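Local coordinates for protein ribonucleoside-diphosphate reductase, alpha chain (Actinobacillus ureae ATCC 25976, PDB 6DQX) that probably reduces ribonucleoside diphosphates to their deoxy forms, as the catalytic subunit of a class Id ribonucleotide reductase, at residues P259-D264 and E399-Y404; S430-K435 and K495-I500; S521-V526 and I550-S555. All blocks are in the same frame, centred on the assembly; numbering follows the deposited sequence.

Interaction 1 of 3, residues P259-D264 and E399-Y404; sequences PDVYKD and EILKGY
I400, in the loop that follows helix 367-395, meets the short helix 260-264 through two of its atoms. Its CG2 methyl packs against V261 CG2 at 3.7 Å and lies 4.2 Å from Y262 CE1, approaching that ring obliquely, while its carbonyl O sits 3.4 Å from V261 CG2 and accepts a hydrogen bond from K265 NZ. L401 adds one methyl: its CD2 reaches V261 CG1 at 4.1 Å, the two side chains crossing at about a right angle. A type II beta turn over L401-Y404 follows, with K402 and G403 at its corners and the Y404 N-H returning to L401 O. Y404 closes the contact. V261 holds CG2 anti to its own backbone N, which sets this methyl over one face of the Y404 ring in a CH-pi contact, 3.9 Å from the centroid and 17° off the normal. At the ring's edge, Y404 OH donates to D264 OD2 at 2.6 Å, meeting the anti lone pair of the carboxylate. The ring is thus held at its hydroxyl and packed on one face, and so short a phenol-carboxylate bond would be expected to favour a charged D264.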
# COMPACT_ATOMS: atom_id res chain seq x y z
N PRO A 259 0.18 20.75 -26.67
CA PRO A 259 0.11 20.62 -28.13
C PRO A 259 -1.32 20.44 -28.64
O PRO A 259 -2.17 19.85 -27.94
CB PRO A 259 0.92 19.37 -28.42
CG PRO A 259 0.94 18.60 -27.16
CD PRO A 259 0.90 19.62 -26.05
N ASP A 260 -1.58 20.89 -29.87
CA ASP A 260 -2.91 20.75 -30.47
C ASP A 260 -3.51 19.34 -30.34
O ASP A 260 -4.72 19.20 -30.09
CB ASP A 260 -2.90 21.15 -31.94
CG ASP A 260 -2.73 22.66 -32.16
OD1 ASP A 260 -2.70 23.46 -31.20
OD2 ASP A 260 -2.58 23.03 -33.33
N VAL A 261 -2.68 18.31 -30.52
CA VAL A 261 -3.18 16.93 -30.46
C VAL A 261 -3.89 16.63 -29.14
O VAL A 261 -4.92 15.94 -29.15
CB VAL A 261 -2.08 15.87 -30.72
CG1 VAL A 261 -0.99 15.93 -29.65
CG2 VAL A 261 -2.68 14.47 -30.80
N TYR A 262 -3.40 17.16 -28.02
CA TYR A 262 -4.05 16.90 -26.75
C TYR A 262 -5.31 17.72 -26.57
O TYR A 262 -6.28 17.24 -26.00
CB TYR A 262 -3.09 17.13 -25.58
CG TYR A 262 -1.95 16.12 -25.47
CD1 TYR A 262 -2.01 14.84 -26.05
CD2 TYR A 262 -0.82 16.42 -24.71
CE1 TYR A 262 -0.98 13.92 -25.90
CE2 TYR A 262 0.23 15.51 -24.56
CZ TYR A 262 0.13 14.25 -25.14
OH TYR A 262 1.11 13.31 -24.96
N LYS A 263 -5.33 18.93 -27.11
CA LYS A 263 -6.53 19.74 -27.14
C LYS A 263 -7.61 19.10 -28.00
O LYS A 263 -8.79 19.07 -27.62
CB LYS A 263 -6.21 21.15 -27.66
CG LYS A 263 -5.37 21.96 -26.70
CD LYS A 263 -5.06 23.33 -27.27
CE LYS A 263 -4.29 24.13 -26.25
NZ LYS A 263 -3.95 25.45 -26.82
N ASP A 264 -7.20 18.58 -29.15
CA ASP A 264 -8.10 17.97 -30.14
C ASP A 264 -8.83 16.74 -29.57
O ASP A 264 -9.94 16.41 -30.02
CB ASP A 264 -7.32 17.50 -31.37
CG ASP A 264 -6.78 18.65 -32.25
OD1 ASP A 264 -7.21 19.81 -32.12
OD2 ASP A 264 -5.89 18.36 -33.07
N GLU A 399 -0.07 5.87 -32.31
CA GLU A 399 -1.54 5.96 -32.43
C GLU A 399 -2.13 7.35 -32.18
O GLU A 399 -2.98 7.79 -32.92
CB GLU A 399 -2.20 4.92 -31.51
CG GLU A 399 -3.73 4.85 -31.56
CD GLU A 399 -4.31 3.94 -30.47
OE1 GLU A 399 -3.67 2.93 -30.12
OE2 GLU A 399 -5.41 4.26 -29.96
N ILE A 400 -1.67 8.04 -31.12
CA ILE A 400 -2.19 9.36 -30.79
C ILE A 400 -1.88 10.40 -31.86
O ILE A 400 -2.62 11.34 -32.06
CB ILE A 400 -1.64 9.81 -29.38
CG1 ILE A 400 -2.44 9.11 -28.27
CG2 ILE A 400 -1.61 11.30 -29.18
CD1 ILE A 400 -3.95 9.30 -28.32
N LEU A 401 -0.78 10.21 -32.58
CA LEU A 401 -0.34 11.14 -33.60
C LEU A 401 -0.63 10.72 -35.06
O LEU A 401 -0.06 11.31 -35.98
CB LEU A 401 1.16 11.37 -33.44
CG LEU A 401 1.54 12.17 -32.18
CD1 LEU A 401 3.03 12.01 -31.89
CD2 LEU A 401 1.14 13.61 -32.34
N LYS A 402 -1.49 9.72 -35.29
CA LYS A 402 -1.83 9.35 -36.67
C LYS A 402 -2.35 10.59 -37.39
O LYS A 402 -3.30 11.23 -36.94
CB LYS A 402 -2.87 8.23 -36.69
CG LYS A 402 -3.16 7.69 -38.08
CD LYS A 402 -4.00 6.42 -37.99
CE LYS A 402 -4.73 6.13 -39.29
NZ LYS A 402 -5.77 5.11 -39.03
N GLY A 403 -1.68 10.95 -38.49
CA GLY A 403 -2.03 12.11 -39.31
C GLY A 403 -1.45 13.44 -38.86
O GLY A 403 -1.67 14.45 -39.52
N TYR A 404 -0.74 13.44 -37.73
CA TYR A 404 -0.15 14.64 -37.18
C TYR A 404 1.26 14.95 -37.66
O TYR A 404 1.68 16.09 -37.53
CB TYR A 404 -0.18 14.64 -35.63
CG TYR A 404 -1.55 14.97 -35.08
CD1 TYR A 404 -2.53 13.99 -34.95
CD2 TYR A 404 -1.87 16.25 -34.68
CE1 TYR A 404 -3.79 14.30 -34.44
CE2 TYR A 404 -3.12 16.57 -34.17
CZ TYR A 404 -4.07 15.58 -34.04
OH TYR A 404 -5.32 15.86 -33.53

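Interaction 2 of 3, residues S430-K435 and K495-I500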
# COMPACT_ATOMS: atom_id res chain seq x y z
N SER A 430 20.57 23.40 -15.15
CA SER A 430 19.43 23.75 -16.01
C SER A 430 19.48 25.21 -16.45
O SER A 430 20.47 25.62 -17.07
CB SER A 430 18.05 23.33 -15.43
OG SER A 430 17.66 24.12 -14.33
N VAL A 431 18.44 25.98 -16.13
CA VAL A 431 18.38 27.42 -16.45
C VAL A 431 18.59 28.26 -15.20
O VAL A 431 18.33 29.44 -15.19
CB VAL A 431 17.03 27.79 -17.11
CG1 VAL A 431 16.95 27.18 -18.51
CG2 VAL A 431 15.82 27.33 -16.29
N GLU A 432 19.05 27.63 -14.13
CA GLU A 432 19.15 28.29 -12.84
C GLU A 432 20.48 29.05 -12.75
O GLU A 432 21.49 28.59 -13.28
CB GLU A 432 19.07 27.18 -11.77
CG GLU A 432 18.50 27.53 -10.43
CD GLU A 432 18.28 26.29 -9.57
OE1 GLU A 432 19.19 25.95 -8.83
OE2 GLU A 432 17.20 25.65 -9.66
N PRO A 433 20.52 30.19 -12.04
CA PRO A 433 21.82 30.77 -11.77
C PRO A 433 22.66 29.87 -10.88
O PRO A 433 22.11 29.13 -10.05
CB PRO A 433 21.49 32.08 -11.02
CG PRO A 433 20.05 32.37 -11.34
CD PRO A 433 19.42 31.01 -11.49
N PHE A 434 23.97 29.91 -11.06
CA PHE A 434 24.91 29.40 -10.07
C PHE A 434 24.56 29.89 -8.69
O PHE A 434 24.26 31.07 -8.49
CB PHE A 434 26.34 29.84 -10.38
CG PHE A 434 27.04 29.02 -11.42
CD1 PHE A 434 27.26 27.66 -11.24
CD2 PHE A 434 27.57 29.63 -12.55
CE1 PHE A 434 27.95 26.92 -12.18
CE2 PHE A 434 28.27 28.89 -13.51
CZ PHE A 434 28.47 27.53 -13.31
N LYS A 435 24.61 28.97 -7.72
CA LYS A 435 24.34 29.30 -6.34
C LYS A 435 25.33 30.36 -5.91
O LYS A 435 24.94 31.40 -5.41
CB LYS A 435 24.48 28.08 -5.44
CG LYS A 435 24.10 28.37 -3.99
CD LYS A 435 24.05 27.11 -3.13
CE LYS A 435 25.44 26.55 -2.86
NZ LYS A 435 25.47 25.81 -1.57
N LYS A 495 27.07 37.98 -10.00
CA LYS A 495 26.06 37.90 -8.96
C LYS A 495 25.66 36.43 -8.74
O LYS A 495 25.57 35.64 -9.69
CB LYS A 495 24.80 38.69 -9.31
CG LYS A 495 24.88 40.19 -9.11
CD LYS A 495 23.52 40.79 -9.43
CE LYS A 495 23.58 42.28 -9.60
NZ LYS A 495 23.52 42.99 -8.31
N THR A 496 25.42 36.10 -7.48
CA THR A 496 24.92 34.77 -7.06
C THR A 496 23.42 34.67 -7.28
O THR A 496 22.75 35.68 -7.45
CB THR A 496 25.17 34.56 -5.55
OG1 THR A 496 24.50 35.58 -4.81
CG2 THR A 496 26.65 34.63 -5.24
N PHE A 497 22.87 33.45 -7.23
CA PHE A 497 21.41 33.22 -7.33
C PHE A 497 20.66 34.15 -6.36
O PHE A 497 19.69 34.83 -6.73
CB PHE A 497 21.10 31.74 -7.02
CG PHE A 497 19.72 31.25 -7.41
CD1 PHE A 497 18.70 32.07 -7.93
CD2 PHE A 497 19.42 29.89 -7.23
CE1 PHE A 497 17.46 31.54 -8.27
CE2 PHE A 497 18.18 29.37 -7.56
CZ PHE A 497 17.19 30.19 -8.08
N SER A 498 21.12 34.21 -5.11
CA SER A 498 20.49 35.06 -4.08
C SER A 498 20.51 36.58 -4.40
O SER A 498 19.61 37.31 -4.00
CB SER A 498 21.13 34.81 -2.71
OG SER A 498 22.49 35.18 -2.69
N GLU A 499 21.53 37.03 -5.11
CA GLU A 499 21.69 38.44 -5.49
C GLU A 499 20.95 38.85 -6.76
O GLU A 499 20.84 40.04 -7.08
CB GLU A 499 23.19 38.75 -5.64
CG GLU A 499 23.95 38.71 -4.30
CD GLU A 499 25.47 38.59 -4.44
OE1 GLU A 499 25.98 38.17 -5.51
OE2 GLU A 499 26.16 38.88 -3.43
N ILE A 500 20.45 37.86 -7.51
CA ILE A 500 19.80 38.09 -8.79
C ILE A 500 18.32 38.40 -8.58
O ILE A 500 17.68 37.91 -7.64
CB ILE A 500 20.06 36.88 -9.74
CG1 ILE A 500 21.50 36.92 -10.24
CG2 ILE A 500 19.12 36.88 -10.95
CD1 ILE A 500 22.05 35.65 -10.85
O HOH W 1 26.02 33.00 -9.51
O HOH W 2 23.02 32.41 -3.84
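Loop-to-loop packing of a proline on a phenylalanine, bordered by backbone and water-mediated hydrogen bonds, joins 430-435 to 495-500, the first in the loop after helix 418-423 and the second between helices 488-493 and 502-513. P433 points its CD over one face of F497, 3.9 Å from the ring centroid and 16° off the normal, a CH-pi contact displaced toward the rim, with P433 CG close by F497 CD1. F497 carries CG anti to its backbone N (chi1 -165°), which turns the ring toward P433 and E432. There the aliphatic part of the glutamate takes over: E432 CG stands 3.4 Å from F497 CE2, approaching obliquely, while its carboxylate goes on to K418, in a salt bridge, and to N523. Next to F497, I500 CD1 touches P433 CB at 3.6 Å, so that one pyrrolidine ring is packed by both an aromatic and a branched side chain.

The direct polar bonds are weak, and water adds to them. F497 N is shared between two carbonyls, F434 O at 3.0 Å and K435 O at a longer distance. Water supplements each acceptor: one molecule donates to F434 O and K495 O, while another donates to K435 O and accepts from S498 N. Within 495-500, T496 N gives a nearly straight bond to E499 OE1 (2.9 Å, 176°), a bond that spans the turn containing F497.

Around this junction, helix 353-359 packs against V431, P433 and F434, with H354 bonded to F434 N; Q502, at the start of helix 502-513, bonds to I500 O, and F497 rests on M525 of strand 524-525.

Interaction 3 of 3, residues S521-V526 and I550-S555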
# COMPACT_ATOMS: atom_id res chain seq x y z
N SER A 521 11.19 23.31 -14.61
CA SER A 521 11.37 23.29 -13.14
C SER A 521 12.04 24.56 -12.71
O SER A 521 13.24 24.73 -12.93
CB SER A 521 12.22 22.09 -12.70
OG SER A 521 11.67 20.93 -13.25
N ILE A 522 11.27 25.46 -12.13
CA ILE A 522 11.73 26.77 -11.80
C ILE A 522 11.72 26.95 -10.29
O ILE A 522 10.64 27.04 -9.67
CB ILE A 522 10.89 27.85 -12.51
CG1 ILE A 522 11.02 27.68 -14.03
CG2 ILE A 522 11.25 29.25 -11.99
CD1 ILE A 522 12.40 27.99 -14.63
N ASN A 523 12.92 27.04 -9.76
CA ASN A 523 13.17 27.42 -8.36
C ASN A 523 13.38 28.92 -8.24
O ASN A 523 13.82 29.57 -9.18
CB ASN A 523 14.42 26.70 -7.84
CG ASN A 523 14.25 25.19 -7.74
OD1 ASN A 523 13.20 24.73 -7.31
ND2 ASN A 523 15.28 24.43 -8.12
N ILE A 524 13.06 29.47 -7.07
CA ILE A 524 13.41 30.86 -6.77
C ILE A 524 14.05 30.86 -5.38
O ILE A 524 13.91 29.89 -4.62
CB ILE A 524 12.20 31.82 -6.80
CG1 ILE A 524 11.12 31.44 -5.79
CG2 ILE A 524 11.59 31.89 -8.20
CD1 ILE A 524 10.06 32.51 -5.62
N MET A 525 14.76 31.94 -5.08
CA MET A 525 15.47 32.09 -3.83
C MET A 525 15.10 33.44 -3.26
O MET A 525 15.28 34.47 -3.93
CB MET A 525 16.97 31.97 -4.04
CG MET A 525 17.73 31.77 -2.74
SD MET A 525 19.48 31.49 -3.04
CE MET A 525 19.55 29.71 -3.33
N VAL A 526 14.62 33.43 -2.02
CA VAL A 526 13.98 34.58 -1.41
C VAL A 526 14.51 34.75 0.02
O VAL A 526 14.60 33.78 0.78
CB VAL A 526 12.45 34.39 -1.42
CG1 VAL A 526 11.74 35.57 -0.77
CG2 VAL A 526 11.94 34.20 -2.85
N ILE A 550 5.68 26.25 -10.59
CA ILE A 550 6.80 26.70 -9.78
C ILE A 550 7.21 25.50 -8.92
O ILE A 550 6.35 24.77 -8.43
CB ILE A 550 6.45 27.90 -8.86
CG1 ILE A 550 6.18 29.18 -9.67
CG2 ILE A 550 7.56 28.15 -7.86
CD1 ILE A 550 7.40 29.77 -10.33
N TYR A 551 8.51 25.33 -8.74
CA TYR A 551 9.09 24.21 -7.99
C TYR A 551 9.34 24.63 -6.52
O TYR A 551 8.36 24.86 -5.84
CB TYR A 551 10.33 23.72 -8.73
CG TYR A 551 10.91 22.36 -8.37
CD1 TYR A 551 10.15 21.36 -7.77
CD2 TYR A 551 12.23 22.08 -8.68
CE1 TYR A 551 10.71 20.12 -7.48
CE2 TYR A 551 12.79 20.85 -8.42
CZ TYR A 551 12.03 19.89 -7.81
OH TYR A 551 12.61 18.69 -7.55
N TYR A 552 10.58 24.70 -6.05
CA TYR A 552 10.90 25.07 -4.65
C TYR A 552 11.09 26.57 -4.45
O TYR A 552 11.64 27.25 -5.31
CB TYR A 552 12.23 24.44 -4.20
CG TYR A 552 12.14 23.03 -3.72
CD1 TYR A 552 11.90 22.75 -2.36
CD2 TYR A 552 12.33 21.96 -4.61
CE1 TYR A 552 11.84 21.44 -1.91
CE2 TYR A 552 12.25 20.63 -4.17
CZ TYR A 552 12.00 20.37 -2.83
OH TYR A 552 11.93 19.06 -2.39
N GLN A 553 10.70 27.06 -3.27
CA GLN A 553 11.10 28.39 -2.84
C GLN A 553 12.18 28.15 -1.83
O GLN A 553 11.91 27.62 -0.74
CB GLN A 553 9.92 29.13 -2.23
CG GLN A 553 10.22 30.55 -1.80
CD GLN A 553 9.09 31.17 -1.01
OE1 GLN A 553 7.93 31.18 -1.45
NE2 GLN A 553 9.43 31.73 0.15
N TYR A 554 13.41 28.45 -2.23
CA TYR A 554 14.56 28.35 -1.34
C TYR A 554 14.67 29.59 -0.48
O TYR A 554 14.15 30.66 -0.82
CB TYR A 554 15.85 28.14 -2.12
CG TYR A 554 15.96 26.80 -2.79
CD1 TYR A 554 15.76 25.62 -2.06
CD2 TYR A 554 16.27 26.69 -4.16
CE1 TYR A 554 15.86 24.37 -2.67
CE2 TYR A 554 16.39 25.44 -4.77
CZ TYR A 554 16.17 24.29 -4.02
OH TYR A 554 16.26 23.03 -4.58
N SER A 555 15.35 29.43 0.63
CA SER A 555 15.64 30.53 1.53
C SER A 555 17.14 30.83 1.46
O SER A 555 17.89 30.15 0.77
CB SER A 555 15.25 30.14 2.95
OG SER A 555 15.44 31.24 3.82
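I522 and Y551 open a series of five hydrogen bonds that joins I522-V526 to Y551-Y554, parallel strands being formed where I524 pairs with Q553 and M525 with Y554. Four of the bonds are purely backbone: Y551 N to I522 O, I524 N to Y552 O at 3.2 Å, Y554 N to I524 O at 2.8 Å, and V526 N to Y554 O. The other uses a side chain. Because Y551 N takes I522 O, Y552 N is left 4.3 Å from I522 O and donates instead to N523 OD1 at 2.9 Å, in the plane of the amide; this is the irregularity that interrupts strand 549-554.

Polar and aromatic groups meet around the same amide. N523 OD1 also lies 3.1 Å from Y551 CD2, the amide and that ring running side by side with planes only 18° apart. Y554 CE2 comes within 3.7 Å of N523 CG, its ring turned 56° from the amide.

Apolar contacts complete the pairing. M525 CG packs on Y554 CB on one face of the sheet. On the face of I524 and Q553, I524 CG1 meets the aliphatic part of Q553, as does V526 CG2. Helix 532-544, which connects the two strands as a beta-alpha-beta crossover, packs here, I524 on L538 and Y539, V526 and Q553 on L535. I522 CG2 meets I550 CD1.

The N523 amide thus works at both ends: OD1 replaces a carbonyl where the strand is interrupted, and ND2, turned to E432, sets which way round the amide lies.

How the interactions relate
Interactions 2 and 3 form one continuous region, their centres 11 Å apart. N523 ND2 reaches E432 OE2 at 2.7 Å, a probable hydrogen bond, and the packing continues through F497 CZ on N523 O, S498 CB on M525 SD at 3.7 Å, and V431 on I522. The proline-aromatic loop junction therefore lies directly against the parallel strand pair. Interaction 1 stands apart, on the opposite side of the chain's centre, with its nearest atoms about 16 Å from interaction 3 and about 19 Å from interaction 2. All three lie away from the magnesium-binding residue H65; in interaction 1, the side chain of Y262 is about 14 Å from a bound magnesium ion.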